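Local coordinates for integron cassette protein (Vibrio cholerae, PDB 3FY6) that is of unknown function but is encoded on a mobile integron gene cassette and adopts a novel alpha+beta fold, at residues E30-K33 / D34-E37; E59-L62 / Q63-M66; A92-N95 / D96-T99. All coordinates share one frame; numbering follows the deposited sequence.

Contact 1 of 3, residues E30-K33 / D34-E37; sequences ELHK and DYME
The rings of His32 and Tyr35 lie face against face beside the turn, an offset stack with centroids 4.2 Å apart and planes inclined by 26°. The overlap is centred on the phenol end of the tyrosine: His32 CD2 comes within 3.2 Å of Tyr35 CZ, and the hydroxyl oxygen sits over the imidazole toward its rim. A CH-pi contact extends the stack, His32 CB standing almost squarely over the tyrosine ring. With CG of Tyr35 wedged between its own backbone N and carbonyl carbon (chi1 68°), the ring swings back across the chain to lie alongside His32. Lys46 adds a cation-pi contact to Tyr35.

A hydrogen bond holds the imidazole from its edge. His32 NE2 donates to Glu30 OE1 at 2.8 Å, nearly straight at 172°, with the carboxylate oxygen in the ring plane and met on its anti side; ring rotation is thus fixed by an edge bond as well as a stack.

The backbone is a beta hairpin joining strands 23-31 and 35-40. Glu30 and Glu37 form an antiparallel hydrogen-bonded pair (Glu30 N to Glu37 O, 2.7 Å; Glu37 N to Glu30 O, 2.9 Å), and His32 N reaches Tyr35 O at 3.0 Å to close the turn. Lys33 O and His32 O are hydrogen-bonded to Arg89 NE and Trp85 NE1 of helix 77-89.

On the sheet face turned to that helix, Leu31 and Met36, a non-hydrogen-bonded pair, run side by side, Leu31 CD2 touching Met36 CG at 3.7 Å. Trp85 packs on both of them.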
loop_
_atom_site.group_PDB
_atom_site.type_symbol
_atom_site.label_atom_id
_atom_site.label_comp_id
_atom_site.label_asym_id
_atom_site.label_seq_id
_atom_site.Cartn_x
_atom_site.Cartn_y
_atom_site.Cartn_z
ATOM N N GLU A 30 -17.868 -9.845 -6.622
ATOM C CA GLU A 30 -19.001 -10.008 -7.522
ATOM C C GLU A 30 -18.945 -8.952 -8.619
ATOM O O GLU A 30 -19.029 -7.756 -8.339
ATOM C CB GLU A 30 -20.323 -9.881 -6.765
ATOM C CG GLU A 30 -20.867 -11.171 -6.202
ATOM C CD GLU A 30 -22.366 -11.098 -5.945
ATOM O OE1 GLU A 30 -23.034 -10.229 -6.553
ATOM O OE2 GLU A 30 -22.877 -11.913 -5.144
ATOM N N LEU A 31 -18.804 -9.396 -9.863
ATOM C CA LEU A 31 -18.756 -8.481 -10.999
ATOM C C LEU A 31 -20.099 -8.456 -11.704
ATOM O O LEU A 31 -20.600 -9.491 -12.121
ATOM C CB LEU A 31 -17.680 -8.917 -11.995
ATOM C CG LEU A 31 -16.290 -9.130 -11.411
ATOM C CD1 LEU A 31 -15.342 -9.650 -12.468
ATOM C CD2 LEU A 31 -15.786 -7.828 -10.836
ATOM N N HIS A 32 -20.675 -7.267 -11.830
ATOM C CA HIS A 32 -21.882 -7.064 -12.610
ATOM C C HIS A 32 -21.587 -5.945 -13.587
ATOM O O HIS A 32 -20.599 -5.223 -13.439
ATOM C CB HIS A 32 -23.056 -6.634 -11.721
ATOM C CG HIS A 32 -23.444 -7.644 -10.690
ATOM N ND1 HIS A 32 -24.514 -8.500 -10.854
ATOM C CD2 HIS A 32 -22.915 -7.930 -9.477
ATOM C CE1 HIS A 32 -24.625 -9.270 -9.786
ATOM N NE2 HIS A 32 -23.667 -8.945 -8.936
ATOM N N LYS A 33 -22.452 -5.793 -14.580
ATOM C CA LYS A 33 -22.310 -4.739 -15.571
ATOM C C LYS A 33 -22.317 -3.348 -14.926
ATOM O O LYS A 33 -21.494 -2.502 -15.259
ATOM C CB LYS A 33 -23.423 -4.864 -16.618
ATOM C CG LYS A 33 -23.760 -3.584 -17.373
ATOM C CD LYS A 33 -22.722 -3.246 -18.434
ATOM C CE LYS A 33 -23.382 -2.576 -19.636
ATOM N NZ LYS A 33 -24.464 -1.632 -19.226
ATOM N N ASP A 34 -23.226 -3.135 -13.980
ATOM C CA ASP A 34 -23.437 -1.818 -13.395
ATOM C C ASP A 34 -22.642 -1.539 -12.121
ATOM O O ASP A 34 -22.525 -0.397 -11.714
ATOM C CB ASP A 34 -24.925 -1.606 -13.114
ATOM C CG ASP A 34 -25.757 -1.578 -14.377
ATOM O OD1 ASP A 34 -25.214 -1.170 -15.431
ATOM O OD2 ASP A 34 -26.947 -1.962 -14.312
ATOM N N TYR A 35 -22.099 -2.572 -11.491
ATOM C CA TYR A 35 -21.387 -2.367 -10.239
ATOM C C TYR A 35 -20.530 -3.572 -9.898
ATOM O O TYR A 35 -20.724 -4.658 -10.441
ATOM C CB TYR A 35 -22.383 -2.122 -9.103
ATOM C CG TYR A 35 -23.214 -3.347 -8.762
ATOM C CD1 TYR A 35 -24.483 -3.526 -9.303
ATOM C CD2 TYR A 35 -22.721 -4.332 -7.913
ATOM C CE1 TYR A 35 -25.248 -4.648 -8.993
ATOM C CE2 TYR A 35 -23.478 -5.457 -7.595
ATOM C CZ TYR A 35 -24.739 -5.606 -8.139
ATOM O OH TYR A 35 -25.489 -6.718 -7.830
HETATM N N MSE A 36 -19.583 -3.378 -8.988
HETATM C CA MSE A 36 -18.808 -4.493 -8.455
HETATM C C MSE A 36 -18.908 -4.470 -6.937
HETATM O O MSE A 36 -18.932 -3.399 -6.334
HETATM C CB MSE A 36 -17.339 -4.395 -8.880
HETATM C CG MSE A 36 -16.411 -5.365 -8.148
HETATM SE SE MSE A 36 -14.508 -5.011 -8.519
HETATM C CE MSE A 36 -14.616 -3.118 -8.726
ATOM N N GLU A 37 -18.974 -5.648 -6.326
ATOM C CA GLU A 37 -18.931 -5.748 -4.873
ATOM C C GLU A 37 -17.807 -6.659 -4.424
ATOM O O GLU A 37 -17.437 -7.599 -5.123
ATOM C CB GLU A 37 -20.265 -6.233 -4.310
ATOM C CG GLU A 37 -21.417 -5.277 -4.571
ATOM C CD GLU A 37 -22.684 -5.665 -3.834
ATOM O OE1 GLU A 37 -22.792 -6.829 -3.384
ATOM O OE2 GLU A 37 -23.574 -4.798 -3.707
#

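Contact 2 of 3, residues E59-L62 / Q63-M66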
loop_
_atom_site.group_PDB
_atom_site.type_symbol
_atom_site.label_atom_id
_atom_site.label_comp_id
_atom_site.label_asym_id
_atom_site.label_seq_id
_atom_site.Cartn_x
_atom_site.Cartn_y
_atom_site.Cartn_z
ATOM N N GLU A 59 -16.621 4.672 0.791
ATOM C CA GLU A 59 -15.553 5.407 1.461
ATOM C C GLU A 59 -14.686 4.480 2.316
ATOM O O GLU A 59 -13.514 4.758 2.548
ATOM C CB GLU A 59 -16.122 6.546 2.312
ATOM C CG GLU A 59 -16.630 7.718 1.496
ATOM C CD GLU A 59 -17.432 8.703 2.329
ATOM O OE1 GLU A 59 -17.726 8.397 3.507
ATOM O OE2 GLU A 59 -17.772 9.782 1.799
ATOM N N GLU A 60 -15.275 3.390 2.800
ATOM C CA GLU A 60 -14.500 2.314 3.401
ATOM C C GLU A 60 -13.783 1.597 2.257
ATOM O O GLU A 60 -14.432 0.985 1.410
ATOM C CB GLU A 60 -15.427 1.334 4.108
ATOM C CG GLU A 60 -14.739 0.422 5.105
ATOM C CD GLU A 60 -14.511 1.103 6.432
ATOM O OE1 GLU A 60 -13.943 2.216 6.442
ATOM O OE2 GLU A 60 -14.904 0.531 7.467
ATOM N N THR A 61 -12.456 1.693 2.210
ATOM C CA THR A 61 -11.704 1.148 1.080
ATOM C C THR A 61 -11.376 -0.330 1.271
ATOM O O THR A 61 -11.488 -0.868 2.376
ATOM C CB THR A 61 -10.377 1.903 0.862
ATOM O OG1 THR A 61 -9.531 1.706 2.001
ATOM C CG2 THR A 61 -10.618 3.398 0.649
ATOM N N LEU A 62 -10.956 -0.971 0.186
ATOM C CA LEU A 62 -10.465 -2.340 0.232
ATOM C C LEU A 62 -9.326 -2.445 1.230
ATOM O O LEU A 62 -9.209 -3.414 1.976
ATOM C CB LEU A 62 -9.954 -2.737 -1.152
ATOM C CG LEU A 62 -9.596 -4.207 -1.304
ATOM C CD1 LEU A 62 -10.828 -5.046 -1.028
ATOM C CD2 LEU A 62 -9.063 -4.473 -2.693
ATOM N N GLN A 63 -8.481 -1.423 1.237
ATOM C CA GLN A 63 -7.360 -1.369 2.152
ATOM C C GLN A 63 -7.850 -1.395 3.604
ATOM O O GLN A 63 -7.304 -2.121 4.437
ATOM C CB GLN A 63 -6.513 -0.122 1.856
ATOM C CG GLN A 63 -5.798 -0.164 0.487
ATOM C CD GLN A 63 -6.704 0.166 -0.718
ATOM O OE1 GLN A 63 -7.641 0.966 -0.616
ATOM N NE2 GLN A 63 -6.400 -0.435 -1.870
ATOM N N ASP A 64 -8.889 -0.615 3.899
ATOM C CA ASP A 64 -9.465 -0.573 5.243
ATOM C C ASP A 64 -9.911 -1.951 5.724
ATOM O O ASP A 64 -9.583 -2.357 6.836
ATOM C CB ASP A 64 -10.659 0.389 5.300
ATOM C CG ASP A 64 -10.245 1.851 5.204
ATOM O OD1 ASP A 64 -9.057 2.160 5.450
ATOM O OD2 ASP A 64 -11.113 2.693 4.882
ATOM N N ILE A 65 -10.672 -2.668 4.901
ATOM C CA ILE A 65 -11.188 -3.968 5.341
ATOM C C ILE A 65 -10.064 -4.993 5.476
ATOM O O ILE A 65 -10.076 -5.818 6.384
ATOM C CB ILE A 65 -12.379 -4.498 4.480
ATOM C CG1 ILE A 65 -11.944 -4.869 3.069
ATOM C CG2 ILE A 65 -13.503 -3.461 4.420
ATOM C CD1 ILE A 65 -13.122 -5.134 2.125
HETATM N N MSE A 66 -9.078 -4.918 4.590
HETATM C CA MSE A 66 -7.904 -5.768 4.718
HETATM C C MSE A 66 -7.055 -5.444 5.963
HETATM O O MSE A 66 -6.451 -6.348 6.554
HETATM C CB MSE A 66 -7.060 -5.719 3.446
HETATM C CG MSE A 66 -7.749 -6.355 2.246
HETATM SE SE MSE A 66 -6.482 -6.564 0.782
HETATM C CE MSE A 66 -7.648 -7.380 -0.563
#
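Leu62 lays its branched end across the tip of Met66, a selenomethionine, with Leu62 CG 3.8 Å from Met66 CE; Leu62 CD1 also meets Ile65 CD1 at 3.9 Å. This apolar group sits in the first turn of helix 62-67, whose start is closed by a capping box between Thr61 and Asp64. Thr61 is the N-cap: its OG1 accepts from Asp64 N at 3.1 Å, and in return Thr61 N donates to Asp64 OD2 at 3.2 Å. Placed between backbone N and carbonyl carbon (chi1 64°), OG1 faces the Asp64 amide. The helical bonds Ile65 N to Thr61 O and Met66 N to Leu62 O follow directly.

Leu62 and Ile65 pack on Ile45 of strand 43-50, and Met66 on Tyr27 of strand 23-31, pinning the short helix to the sheet; Gln78 of helix 77-89 borders Thr61, Leu62 and Gln63. On the outer side, Glu60 bends at chi2 and brings its carboxylate up to that of Asp64, the planes 79° apart. Glu60 OE1 stands 3.3 Å from Asp64 OD2, a like-charge approach that might raise the proton affinity of either group, while Thr61 N meets OD2 from above the Asp64 carboxylate plane.

Contact 3 of 3, residues A92-N95 / D96-T99; sequences ALDN and DEVT
Asp94 and Glu97 exchange hydrogen bonds at the start of helix 95-114, each side chain accepting from the other's backbone amide. Asp94 OD1 takes Glu97 N at 2.8 Å, nearly along its own C-O axis, and Glu97 OE1 takes Asp94 N at 2.9 Å on its anti side, 34° out of the carboxylate plane. The aspartate reaches the Glu97 amide because its CG lies between backbone N and carbonyl carbon (chi1 59°), whereas the glutamate runs extended beyond CG back along the loop. The two carboxylates come close, Asp94 OD2 to Glu97 OE1 being 3.1 Å; the amide dipoles of the helix start would be expected to offset part of that repulsion.

One turn on, Val98 N is satisfied by Asp94 O at 2.9 Å. Asn95 O accepts twice from Thr99: the hydroxyl OG1 at 2.8 Å and the amide N at 3.2 Å, arriving from opposite faces of the carbonyl plane. The side-chain oxygen OD1 of Asn95 accepts from Trp88 NE1 of helix 77-89.

Below the polar groups of the cap, Leu93 CD2 packs against Glu97 CB at 3.8 Å, and its CD1 approaches Val98. Leu93 also packs on Phe121 of the second subunit, so the loop borders the dimer contact. The reciprocal side-chain-to-amide pair, with Asp94 as N-cap, is a capping box.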
loop_
_atom_site.group_PDB
_atom_site.type_symbol
_atom_site.label_atom_id
_atom_site.label_comp_id
_atom_site.label_asym_id
_atom_site.label_seq_id
_atom_site.Cartn_x
_atom_site.Cartn_y
_atom_site.Cartn_z
ATOM N N ALA A 92 -13.406 -6.871 -22.628
ATOM C CA ALA A 92 -11.984 -6.991 -22.936
ATOM C C ALA A 92 -11.386 -8.216 -22.230
ATOM O O ALA A 92 -10.331 -8.715 -22.614
ATOM C CB ALA A 92 -11.242 -5.723 -22.547
ATOM N N LEU A 93 -12.076 -8.701 -21.202
ATOM C CA LEU A 93 -11.667 -9.921 -20.500
ATOM C C LEU A 93 -12.869 -10.832 -20.357
ATOM O O LEU A 93 -13.953 -10.379 -20.012
ATOM C CB LEU A 93 -11.157 -9.612 -19.082
ATOM C CG LEU A 93 -9.913 -8.756 -18.849
ATOM C CD1 LEU A 93 -9.778 -8.444 -17.364
ATOM C CD2 LEU A 93 -8.658 -9.442 -19.376
ATOM N N ASP A 94 -12.687 -12.120 -20.586
ATOM C CA ASP A 94 -13.781 -13.045 -20.317
ATOM C C ASP A 94 -13.742 -13.450 -18.847
ATOM O O ASP A 94 -12.907 -12.960 -18.085
ATOM C CB ASP A 94 -13.739 -14.264 -21.245
ATOM C CG ASP A 94 -12.443 -15.053 -21.128
ATOM O OD1 ASP A 94 -11.929 -15.222 -19.999
ATOM O OD2 ASP A 94 -11.942 -15.516 -22.175
ATOM N N ASN A 95 -14.647 -14.332 -18.449
ATOM C CA ASN A 95 -14.738 -14.754 -17.057
ATOM C C ASN A 95 -13.471 -15.401 -16.525
ATOM O O ASN A 95 -13.091 -15.179 -15.385
ATOM C CB ASN A 95 -15.917 -15.702 -16.863
ATOM C CG ASN A 95 -17.243 -15.011 -17.048
ATOM O OD1 ASN A 95 -17.299 -13.793 -17.243
ATOM N ND2 ASN A 95 -18.326 -15.780 -16.988
ATOM N N ASP A 96 -12.814 -16.209 -17.343
ATOM C CA ASP A 96 -11.631 -16.897 -16.852
ATOM C C ASP A 96 -10.465 -15.926 -16.743
ATOM O O ASP A 96 -9.667 -16.004 -15.806
ATOM C CB ASP A 96 -11.271 -18.099 -17.729
ATOM C CG ASP A 96 -10.339 -19.069 -17.023
ATOM O OD1 ASP A 96 -10.837 -20.037 -16.409
ATOM O OD2 ASP A 96 -9.112 -18.852 -17.057
ATOM N N GLU A 97 -10.390 -15.001 -17.697
ATOM C CA GLU A 97 -9.356 -13.979 -17.700
ATOM C C GLU A 97 -9.489 -13.030 -16.508
ATOM O O GLU A 97 -8.502 -12.710 -15.861
ATOM C CB GLU A 97 -9.380 -13.176 -18.999
ATOM C CG GLU A 97 -8.810 -13.891 -20.226
ATOM C CD GLU A 97 -9.061 -13.090 -21.506
ATOM O OE1 GLU A 97 -10.246 -12.955 -21.890
ATOM O OE2 GLU A 97 -8.086 -12.579 -22.113
ATOM N N VAL A 98 -10.698 -12.574 -16.209
ATOM C CA VAL A 98 -10.838 -11.649 -15.099
ATOM C C VAL A 98 -10.485 -12.369 -13.795
ATOM O O VAL A 98 -9.919 -11.780 -12.888
ATOM C CB VAL A 98 -12.218 -10.962 -15.044
ATOM C CG1 VAL A 98 -13.315 -11.938 -14.641
ATOM C CG2 VAL A 98 -12.174 -9.768 -14.067
ATOM N N THR A 99 -10.789 -13.662 -13.736
ATOM C CA THR A 99 -10.440 -14.476 -12.586
ATOM C C THR A 99 -8.941 -14.538 -12.352
ATOM O O THR A 99 -8.479 -14.266 -11.243
ATOM C CB THR A 99 -10.989 -15.904 -12.715
ATOM O OG1 THR A 99 -12.416 -15.842 -12.774
ATOM C CG2 THR A 99 -10.575 -16.743 -11.511
#

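How the contacts relate
The three contacts follow one another along the chain: the hairpin of 30-37, then the helix starts at 59-66 and 92-99. Contact 1 lies in the antiparallel sheet; contacts 2 and 3 open helices 62-67 and 95-114. Contacts 2 and 3 lie about 24 Å apart, centre to centre, on opposite sides of the centre of the chain, and do not touch. Contact 1 is about 14 Å, centre to centre, from contact 3 and meets it directly, Leu31 CD1 packing on Val98 CG2 at 3.6 Å. From contact 2 it is about 17 Å. Helix 77-89 has side chains against all three, tying sheet and helices into one alpha+beta domain.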